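PDB 1S7J: phenazine biosynthesis protein PhzF family from Enterococcus faecalis, which probably acts as an isomerase of the PhzF family, though its substrate is not established. Local coordinates for residues A[62-67]-A[194-199]; A[178-183]-A[212-217]; A[78-83]-A[248-253]. One frame throughout, in Å; residues are numbered along the deposited sequence.

Interaction 1 of 3, residues A[62-67]-A[194-199]; sequences FTPERE and KLRINE
Thr63, which touches Arg196 across the contact, has its hydroxyl gripped by three groups of its own turn. Thr63 OG1 accepts a nearly straight hydrogen bond of 2.7 Å from Arg66 NH1, and lies in the plane of that guanidinium. It donates to Arg66 O at 3.2 Å, in the carbonyl plane and on a lone pair. That carbonyl oxygen also receives the backbone N-H of Thr63. A weak bond from Glu65 N to Thr63 OG1 adds an ST turn. The torsion of Thr63 (chi1 67°) tucks OG1 between its own N and carbonyl carbon, facing back into the turn. These bonds knit the tight hairpin that links strand 56-62 to strand 67-68.

PhzF proteins have the two-lobed fold of the diaminopimelate epimerase clan, with the active site in the cleft between the lobes. Here a hairpin of one lobe meets the segment leading into strand 197-200 of the other. The side chain of Thr63 also touches Glu46, the predicted active-site residue.

Arg196 makes the crossing. Its CG is anti to the backbone N (chi1 170°), which sends the chain out toward the hairpin. Arg196 NH1 comes within 3.6 Å of Thr63 OG1 without a hydrogen bond. Pro64 crosses Arg196 at about a right angle and meets the guanidinium edge, with Pro64 CD 3.8 Å from Arg196 NH2. Glu65 runs alongside in the opposite direction, its CG over one guanidinium face. Glu65 OE2 is 3.3 Å from Arg196 CD and 3.6 Å from Arg196 NE. This salt bridge is one of charge alone, because OE2 stands well out of the guanidinium plane. Arg66 NH1 is also near, 4.5 Å from Arg196 NH1, and the Glu65 carboxylate may partly offset the two positive charges.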
loop_
_atom_site.group_PDB
_atom_site.type_symbol
_atom_site.label_atom_id
_atom_site.label_comp_id
_atom_site.label_asym_id
_atom_site.label_seq_id
_atom_site.Cartn_x
_atom_site.Cartn_y
_atom_site.Cartn_z
ATOM N N PHE A 62 -11.810 -5.830 2.749
ATOM C CA PHE A 62 -12.972 -5.492 1.947
ATOM C C PHE A 62 -12.912 -4.048 1.512
ATOM O O PHE A 62 -12.424 -3.204 2.254
ATOM C CB PHE A 62 -14.255 -5.631 2.780
ATOM C CG PHE A 62 -14.663 -7.038 3.055
ATOM C CD1 PHE A 62 -14.126 -7.735 4.131
ATOM C CD2 PHE A 62 -15.617 -7.668 2.261
ATOM C CE1 PHE A 62 -14.531 -9.030 4.416
ATOM C CE2 PHE A 62 -16.034 -8.967 2.538
ATOM C CZ PHE A 62 -15.487 -9.650 3.619
ATOM N N THR A 63 -13.297 -3.775 0.285
ATOM C CA THR A 63 -13.374 -2.444 -0.207
ATOM C C THR A 63 -14.899 -2.108 -0.353
ATOM O O THR A 63 -15.756 -2.994 -0.235
ATOM C CB THR A 63 -12.592 -2.193 -1.514
ATOM O OG1 THR A 63 -13.238 -2.932 -2.554
ATOM C CG2 THR A 63 -11.153 -2.651 -1.400
ATOM N N PRO A 64 -15.205 -0.895 -0.691
ATOM C CA PRO A 64 -16.605 -0.653 -0.920
ATOM C C PRO A 64 -17.284 -1.515 -1.997
ATOM O O PRO A 64 -18.499 -1.607 -2.059
ATOM C CB PRO A 64 -16.701 0.810 -1.134
ATOM C CG PRO A 64 -15.577 1.336 -0.244
ATOM C CD PRO A 64 -14.479 0.361 -0.540
ATOM N N GLU A 65 -16.451 -2.088 -2.885
ATOM C CA GLU A 65 -16.957 -2.935 -3.991
ATOM C C GLU A 65 -17.119 -4.404 -3.589
ATOM O O GLU A 65 -18.170 -5.020 -3.841
ATOM C CB GLU A 65 -16.070 -2.808 -5.203
ATOM C CG GLU A 65 -16.552 -1.714 -6.138
ATOM C CD GLU A 65 -15.810 -1.771 -7.451
ATOM O OE1 GLU A 65 -15.725 -2.885 -8.037
ATOM O OE2 GLU A 65 -15.279 -0.736 -7.890
ATOM N N ARG A 66 -16.039 -4.985 -3.057
ATOM C CA ARG A 66 -16.042 -6.375 -2.592
ATOM C C ARG A 66 -14.695 -6.771 -1.939
ATOM O O ARG A 66 -13.805 -5.938 -1.800
ATOM C CB ARG A 66 -16.461 -7.339 -3.733
ATOM C CG ARG A 66 -15.355 -7.964 -4.576
ATOM C CD ARG A 66 -14.541 -7.054 -5.482
ATOM N NE ARG A 66 -13.922 -5.890 -4.853
ATOM C CZ ARG A 66 -12.743 -5.381 -5.231
ATOM N NH1 ARG A 66 -12.258 -4.300 -4.635
ATOM N NH2 ARG A 66 -12.022 -5.997 -6.169
ATOM N N GLU A 67 -14.577 -8.037 -1.524
ATOM C CA GLU A 67 -13.345 -8.521 -0.873
ATOM C C GLU A 67 -12.152 -8.667 -1.811
ATOM O O GLU A 67 -12.259 -9.283 -2.872
ATOM C CB GLU A 67 -13.598 -9.841 -0.175
ATOM C CG GLU A 67 -12.427 -10.322 0.638
ATOM C CD GLU A 67 -12.793 -11.482 1.521
ATOM O OE1 GLU A 67 -13.958 -11.956 1.421
ATOM O OE2 GLU A 67 -11.933 -11.928 2.322
ATOM N N LYS A 194 -7.995 1.395 -13.674
ATOM C CA LYS A 194 -8.618 0.160 -14.139
ATOM C C LYS A 194 -9.397 -0.489 -12.994
ATOM O O LYS A 194 -10.331 -1.270 -13.222
ATOM C CB LYS A 194 -7.562 -0.820 -14.644
ATOM C CG LYS A 194 -6.804 -0.356 -15.865
ATOM C CD LYS A 194 -6.017 -1.509 -16.476
ATOM C CE LYS A 194 -5.276 -1.079 -17.730
ATOM N NZ LYS A 194 -4.601 -2.231 -18.403
ATOM N N LEU A 195 -8.987 -0.174 -11.770
ATOM C CA LEU A 195 -9.605 -0.714 -10.565
ATOM C C LEU A 195 -10.451 0.306 -9.783
ATOM O O LEU A 195 -10.680 0.132 -8.584
ATOM C CB LEU A 195 -8.515 -1.281 -9.641
ATOM C CG LEU A 195 -8.057 -2.745 -9.762
ATOM C CD1 LEU A 195 -7.950 -3.190 -11.203
ATOM C CD2 LEU A 195 -6.721 -2.907 -9.043
ATOM N N ARG A 196 -10.943 1.338 -10.483
ATOM C CA ARG A 196 -11.766 2.402 -9.863
ATOM C C ARG A 196 -10.930 3.386 -9.029
ATOM O O ARG A 196 -11.298 4.552 -8.893
ATOM C CB ARG A 196 -12.882 1.789 -8.980
ATOM C CG ARG A 196 -13.627 2.800 -8.099
ATOM C CD ARG A 196 -14.197 2.216 -6.829
ATOM N NE ARG A 196 -13.231 1.514 -6.030
ATOM C CZ ARG A 196 -13.547 1.190 -4.780
ATOM N NH1 ARG A 196 -12.832 0.163 -4.260
ATOM N NH2 ARG A 196 -14.283 1.917 -3.982
ATOM N N ILE A 197 -9.829 2.906 -8.471
ATOM C CA ILE A 197 -8.961 3.732 -7.640
ATOM C C ILE A 197 -7.979 4.557 -8.480
ATOM O O ILE A 197 -6.895 4.096 -8.798
ATOM C CB ILE A 197 -8.144 2.841 -6.630
ATOM C CG1 ILE A 197 -9.066 1.768 -6.015
ATOM C CG2 ILE A 197 -7.535 3.718 -5.520
ATOM C CD1 ILE A 197 -8.337 0.666 -5.250
ATOM N N ASN A 198 -8.357 5.787 -8.798
ATOM C CA ASN A 198 -7.501 6.678 -9.601
ATOM C C ASN A 198 -6.036 6.752 -9.119
ATOM O O ASN A 198 -5.111 6.664 -9.927
ATOM C CB ASN A 198 -8.100 8.086 -9.653
ATOM C CG ASN A 198 -8.989 8.301 -10.869
ATOM O OD1 ASN A 198 -9.304 7.358 -11.612
ATOM N ND2 ASN A 198 -9.380 9.553 -11.098
ATOM N N GLU A 199 -5.849 6.967 -7.819
ATOM C CA GLU A 199 -4.510 7.044 -7.224
ATOM C C GLU A 199 -4.481 6.560 -5.780
ATOM O O GLU A 199 -5.203 7.077 -4.917
ATOM C CB GLU A 199 -3.947 8.476 -7.281
ATOM C CG GLU A 199 -2.569 8.599 -6.600
ATOM C CD GLU A 199 -1.943 9.988 -6.680
ATOM O OE1 GLU A 199 -0.860 10.157 -6.093
ATOM O OE2 GLU A 199 -2.510 10.899 -7.323
#

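Interaction 2 of 3, residues A[178-183]-A[212-217]; sequences TASGDS and PYWGKR
Strand 178-180 and helix 212-217 run in roughly the same direction, 28° apart, with their axes 10.8 Å from each other at closest. Ser180 and Trp214 are nearest in the backbone, CA to CA 8.9 Å. The indole of Trp214 fills this gap. Its CG lies beside the backbone N (chi1 -71°), and the ring reaches the strand with its six-membered part. Trp214 CH2 is 3.5 Å from Ala179 C and 3.5 Å from Ser180 N, both oblique to the ring. Ser180 OG comes to 3.7 Å from Trp214 CZ3. Thr178 CB lies at the indole edge, in its plane.

The ring is also held from its own helix. Tyr213 CE1 sits over the centre of one indole face, and Trp214 CZ3 lies against a face of the Arg217 guanidinium. Arg217 grips Tyr213 OH side-on through both NE (2.9 Å) and NH1. Tyr213 OH is further bonded to Glu139, and Phe186 stacks on Trp214.

This packing joins helix 207-218 to strand 175-180 in one lobe, away from the predicted active site. No hydrogen bond crosses; the buried indole is packed by van der Waals contact with strand backbone and side chains.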
loop_
_atom_site.group_PDB
_atom_site.type_symbol
_atom_site.label_atom_id
_atom_site.label_comp_id
_atom_site.label_asym_id
_atom_site.label_seq_id
_atom_site.Cartn_x
_atom_site.Cartn_y
_atom_site.Cartn_z
ATOM N N THR A 178 8.138 6.987 -11.162
ATOM C CA THR A 178 9.231 7.171 -10.202
ATOM C C THR A 178 10.235 8.217 -10.652
ATOM O O THR A 178 10.140 8.758 -11.755
ATOM C CB THR A 178 10.023 5.853 -10.006
ATOM O OG1 THR A 178 9.213 4.730 -10.388
ATOM C CG2 THR A 178 10.426 5.698 -8.577
ATOM N N ALA A 179 11.211 8.485 -9.789
ATOM C CA ALA A 179 12.272 9.443 -10.067
ATOM C C ALA A 179 13.155 9.619 -8.832
ATOM O O ALA A 179 12.749 9.280 -7.719
ATOM C CB ALA A 179 11.691 10.775 -10.484
ATOM N N SER A 180 14.371 10.118 -9.038
ATOM C CA SER A 180 15.297 10.348 -7.930
ATOM C C SER A 180 14.716 11.366 -6.959
ATOM O O SER A 180 14.281 12.461 -7.369
ATOM C CB SER A 180 16.657 10.865 -8.444
ATOM O OG SER A 180 17.373 9.866 -9.150
ATOM N N GLY A 181 14.681 11.009 -5.685
ATOM C CA GLY A 181 14.160 11.912 -4.681
ATOM C C GLY A 181 15.111 13.063 -4.433
ATOM O O GLY A 181 16.318 12.940 -4.661
ATOM N N ASP A 182 14.569 14.200 -3.993
ATOM C CA ASP A 182 15.386 15.379 -3.708
ATOM C C ASP A 182 16.066 15.256 -2.342
ATOM O O ASP A 182 17.219 15.658 -2.181
ATOM C CB ASP A 182 14.530 16.655 -3.743
ATOM C CG ASP A 182 13.836 16.868 -5.087
ATOM O OD1 ASP A 182 12.782 17.537 -5.100
ATOM O OD2 ASP A 182 14.339 16.374 -6.126
ATOM N N SER A 183 15.340 14.698 -1.375
ATOM C CA SER A 183 15.860 14.517 -0.010
ATOM C C SER A 183 15.773 13.041 0.423
ATOM O O SER A 183 16.148 12.687 1.548
ATOM C CB SER A 183 15.063 15.377 0.983
ATOM O OG SER A 183 15.109 16.759 0.637
ATOM N N PRO A 212 13.406 -3.176 -6.053
ATOM C CA PRO A 212 14.405 -3.866 -6.869
ATOM C C PRO A 212 15.070 -2.893 -7.857
ATOM O O PRO A 212 16.297 -2.794 -7.920
ATOM C CB PRO A 212 13.566 -4.901 -7.606
ATOM C CG PRO A 212 12.572 -5.281 -6.576
ATOM C CD PRO A 212 12.146 -3.940 -6.028
ATOM N N TYR A 213 14.231 -2.160 -8.598
ATOM C CA TYR A 213 14.706 -1.200 -9.584
ATOM C C TYR A 213 15.711 -0.190 -9.036
ATOM O O TYR A 213 16.769 0.035 -9.645
ATOM C CB TYR A 213 13.516 -0.439 -10.221
ATOM C CG TYR A 213 13.960 0.689 -11.141
ATOM C CD1 TYR A 213 14.254 1.955 -10.627
ATOM C CD2 TYR A 213 14.162 0.469 -12.502
ATOM C CE1 TYR A 213 14.751 2.963 -11.435
ATOM C CE2 TYR A 213 14.663 1.484 -13.326
ATOM C CZ TYR A 213 14.957 2.730 -12.775
ATOM O OH TYR A 213 15.473 3.736 -13.547
ATOM N N TRP A 214 15.353 0.472 -7.952
ATOM C CA TRP A 214 16.222 1.478 -7.360
ATOM C C TRP A 214 17.416 0.939 -6.593
ATOM O O TRP A 214 18.397 1.658 -6.381
ATOM C CB TRP A 214 15.403 2.447 -6.513
ATOM C CG TRP A 214 14.560 3.344 -7.351
ATOM C CD1 TRP A 214 13.233 3.198 -7.640
ATOM C CD2 TRP A 214 14.995 4.515 -8.053
ATOM N NE1 TRP A 214 12.818 4.202 -8.480
ATOM C CE2 TRP A 214 13.880 5.023 -8.750
ATOM C CE3 TRP A 214 16.230 5.181 -8.162
ATOM C CZ2 TRP A 214 13.951 6.178 -9.548
ATOM C CZ3 TRP A 214 16.301 6.329 -8.957
ATOM C CH2 TRP A 214 15.170 6.811 -9.640
ATOM N N GLY A 215 17.314 -0.296 -6.123
ATOM C CA GLY A 215 18.419 -0.899 -5.410
ATOM C C GLY A 215 19.493 -1.220 -6.427
ATOM O O GLY A 215 20.665 -0.922 -6.226
ATOM N N LYS A 216 19.075 -1.831 -7.543
ATOM C CA LYS A 216 19.986 -2.191 -8.618
ATOM C C LYS A 216 20.595 -0.941 -9.243
ATOM O O LYS A 216 21.811 -0.839 -9.382
ATOM C CB LYS A 216 19.250 -3.006 -9.694
ATOM C CG LYS A 216 20.135 -3.400 -10.877
ATOM C CD LYS A 216 19.436 -4.370 -11.829
ATOM C CE LYS A 216 20.371 -4.784 -12.972
ATOM N NZ LYS A 216 19.792 -5.862 -13.828
ATOM N N ARG A 217 19.739 0.008 -9.613
ATOM C CA ARG A 217 20.189 1.243 -10.230
ATOM C C ARG A 217 21.066 2.126 -9.313
ATOM O O ARG A 217 22.035 2.727 -9.779
ATOM C CB ARG A 217 18.993 2.046 -10.750
ATOM C CG ARG A 217 19.374 3.134 -11.736
ATOM C CD ARG A 217 18.835 4.488 -11.312
ATOM N NE ARG A 217 17.795 4.965 -12.219
ATOM C CZ ARG A 217 17.761 6.187 -12.740
ATOM N NH1 ARG A 217 16.775 6.532 -13.557
ATOM N NH2 ARG A 217 18.715 7.067 -12.444
#

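Interaction 3 of 3, residues A[78-83]-A[248-253]; sequences TAFVLF and GTAKLF
Phe80 lays one face of its ring over the methyl group of Ala250. Ala250 CB is 3.9 Å from the centroid of the Phe80 ring and 28° off the ring normal, a CH-pi contact. The methyl is not centred. It leans to one side of the ring, with Ala250 CB 3.5 Å from Phe80 CD1 and 3.8 Å from Phe80 CG. The phenyl group gets there because CG is anti to the backbone N (chi1 168°), which carries the ring away from the helix and out to the strand.

Toward its far end the ring also meets strand backbone. Phe80 CE1 is 3.9 Å from Ala250 O, and Phe80 CZ is 4.1 Å from Leu252 N. That amide nitrogen is oblique to the ring, and no hydrogen bond links it to the helix. Leu252 adds a looser apolar contact, Phe80 CE2 to Leu252 CB 4.3 Å.

The CB of Ala250 points toward the helix. Its small side chain is consistent with the close approach of the two backbones: Phe80 CA and Ala250 CA are 7.1 Å apart. Between side chains the contact is apolar, and no hydrogen bond crosses it. It lies near the protein surface and away from the predicted active site.

Phe80 also touches Val8 on strand 2-10, which pairs with strand 243-259 through backbone bonds such as Lys251 with Asp9. Elsewhere on the helix, Val81 packs on Val8, Val23 and Val25, and Leu82 on Val25, Leu93 and Phe95. Helix 72-85 thus lies against strands 2-10, 19-25 and 92-97 of its lobe, and Phe80 joins it to strand 243-259.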
loop_
_atom_site.group_PDB
_atom_site.type_symbol
_atom_site.label_atom_id
_atom_site.label_comp_id
_atom_site.label_asym_id
_atom_site.label_seq_id
_atom_site.Cartn_x
_atom_site.Cartn_y
_atom_site.Cartn_z
ATOM N N THR A 78 -3.829 -2.965 10.522
ATOM C CA THR A 78 -4.326 -4.010 11.418
ATOM C C THR A 78 -3.266 -4.405 12.417
ATOM O O THR A 78 -3.575 -4.764 13.549
ATOM C CB THR A 78 -4.731 -5.235 10.663
ATOM O OG1 THR A 78 -5.769 -4.915 9.748
ATOM C CG2 THR A 78 -5.235 -6.300 11.611
ATOM N N ALA A 79 -2.017 -4.400 11.974
ATOM C CA ALA A 79 -0.901 -4.745 12.819
ATOM C C ALA A 79 -0.759 -3.658 13.882
ATOM O O ALA A 79 -0.647 -3.946 15.083
ATOM C CB ALA A 79 0.383 -4.832 11.984
ATOM N N PHE A 80 -0.744 -2.415 13.419
ATOM C CA PHE A 80 -0.625 -1.254 14.269
ATOM C C PHE A 80 -1.597 -1.278 15.443
ATOM O O PHE A 80 -1.200 -1.034 16.572
ATOM C CB PHE A 80 -0.823 0.014 13.436
ATOM C CG PHE A 80 -1.004 1.269 14.248
ATOM C CD1 PHE A 80 0.087 1.987 14.696
ATOM C CD2 PHE A 80 -2.283 1.746 14.533
ATOM C CE1 PHE A 80 -0.084 3.161 15.419
ATOM C CE2 PHE A 80 -2.462 2.911 15.252
ATOM C CZ PHE A 80 -1.367 3.621 15.694
ATOM N N VAL A 81 -2.875 -1.573 15.180
ATOM C CA VAL A 81 -3.845 -1.597 16.265
ATOM C C VAL A 81 -3.718 -2.793 17.190
ATOM O O VAL A 81 -4.131 -2.720 18.347
ATOM C CB VAL A 81 -5.288 -1.464 15.760
ATOM C CG1 VAL A 81 -5.315 -0.791 14.419
ATOM C CG2 VAL A 81 -6.014 -2.767 15.760
ATOM N N LEU A 82 -3.232 -3.928 16.671
ATOM C CA LEU A 82 -3.048 -5.102 17.518
ATOM C C LEU A 82 -1.862 -4.840 18.450
ATOM O O LEU A 82 -1.932 -5.108 19.651
ATOM C CB LEU A 82 -2.811 -6.358 16.682
ATOM C CG LEU A 82 -4.060 -6.992 16.066
ATOM C CD1 LEU A 82 -3.676 -8.105 15.132
ATOM C CD2 LEU A 82 -5.002 -7.501 17.144
ATOM N N PHE A 83 -0.807 -4.270 17.897
ATOM C CA PHE A 83 0.390 -3.955 18.661
ATOM C C PHE A 83 0.167 -2.896 19.735
ATOM O O PHE A 83 0.723 -2.986 20.831
ATOM C CB PHE A 83 1.512 -3.449 17.733
ATOM C CG PHE A 83 2.288 -4.546 17.040
ATOM C CD1 PHE A 83 2.311 -4.624 15.639
ATOM C CD2 PHE A 83 3.024 -5.476 17.777
ATOM C CE1 PHE A 83 3.062 -5.622 14.985
ATOM C CE2 PHE A 83 3.775 -6.475 17.133
ATOM C CZ PHE A 83 3.794 -6.543 15.736
ATOM N N GLY A 248 6.928 1.336 7.667
ATOM C CA GLY A 248 6.294 2.642 7.767
ATOM C C GLY A 248 5.615 2.915 9.086
ATOM O O GLY A 248 5.259 1.981 9.810
ATOM N N THR A 249 5.488 4.197 9.430
ATOM C CA THR A 249 4.817 4.606 10.661
ATOM C C THR A 249 3.294 4.581 10.450
ATOM O O THR A 249 2.821 4.159 9.399
ATOM C CB THR A 249 5.268 6.032 11.129
ATOM O OG1 THR A 249 5.134 6.976 10.052
ATOM C CG2 THR A 249 6.718 5.999 11.583
ATOM N N ALA A 250 2.541 4.954 11.477
ATOM C CA ALA A 250 1.082 4.987 11.399
ATOM C C ALA A 250 0.500 5.964 12.415
ATOM O O ALA A 250 1.138 6.296 13.424
ATOM C CB ALA A 250 0.512 3.622 11.612
ATOM N N LYS A 251 -0.727 6.404 12.156
ATOM C CA LYS A 251 -1.421 7.348 13.042
ATOM C C LYS A 251 -2.886 7.045 13.171
ATOM O O LYS A 251 -3.585 6.860 12.173
ATOM C CB LYS A 251 -1.244 8.779 12.540
ATOM C CG LYS A 251 -0.229 9.602 13.336
ATOM C CD LYS A 251 -0.740 9.917 14.743
ATOM C CE LYS A 251 0.231 10.811 15.519
ATOM N NZ LYS A 251 0.433 12.137 14.869
ATOM N N LEU A 252 -3.362 6.974 14.406
ATOM C CA LEU A 252 -4.766 6.712 14.682
ATOM C C LEU A 252 -5.548 7.996 14.401
ATOM O O LEU A 252 -5.214 9.063 14.928
ATOM C CB LEU A 252 -4.966 6.328 16.144
ATOM C CG LEU A 252 -5.974 5.239 16.519
ATOM C CD1 LEU A 252 -6.819 5.699 17.686
ATOM C CD2 LEU A 252 -6.839 4.876 15.366
ATOM N N PHE A 253 -6.528 7.909 13.526
ATOM C CA PHE A 253 -7.359 9.052 13.216
ATOM C C PHE A 253 -8.545 9.047 14.158
ATOM O O PHE A 253 -8.891 10.066 14.730
ATOM C CB PHE A 253 -7.866 9.002 11.755
ATOM C CG PHE A 253 -8.928 10.012 11.461
ATOM C CD1 PHE A 253 -8.631 11.384 11.476
ATOM C CD2 PHE A 253 -10.250 9.612 11.242
ATOM C CE1 PHE A 253 -9.640 12.345 11.285
ATOM C CE2 PHE A 253 -11.269 10.564 11.048
ATOM C CZ PHE A 253 -10.960 11.934 11.073
#

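How the interactions relate
Interactions 3 and 2 lie in different lobes, with centres 27 Å apart. Interaction 1 joins the lobes, its centre 22 Å from that of interaction 3 and 28 Å from that of interaction 2. None touches another. Along the chain the segments come as 62-67, 78-83, 178-183, 194-199, 212-217 and 248-253. The first two belong to one lobe and the next three to the other, and 248-253 brings the chain back to the first. Strand 197-200 of interaction 1 is followed by helix 207-218 of interaction 2. Interactions 2 and 3 each pack a helix on a strand within one lobe, whereas interaction 1 spans the cleft near the predicted active site.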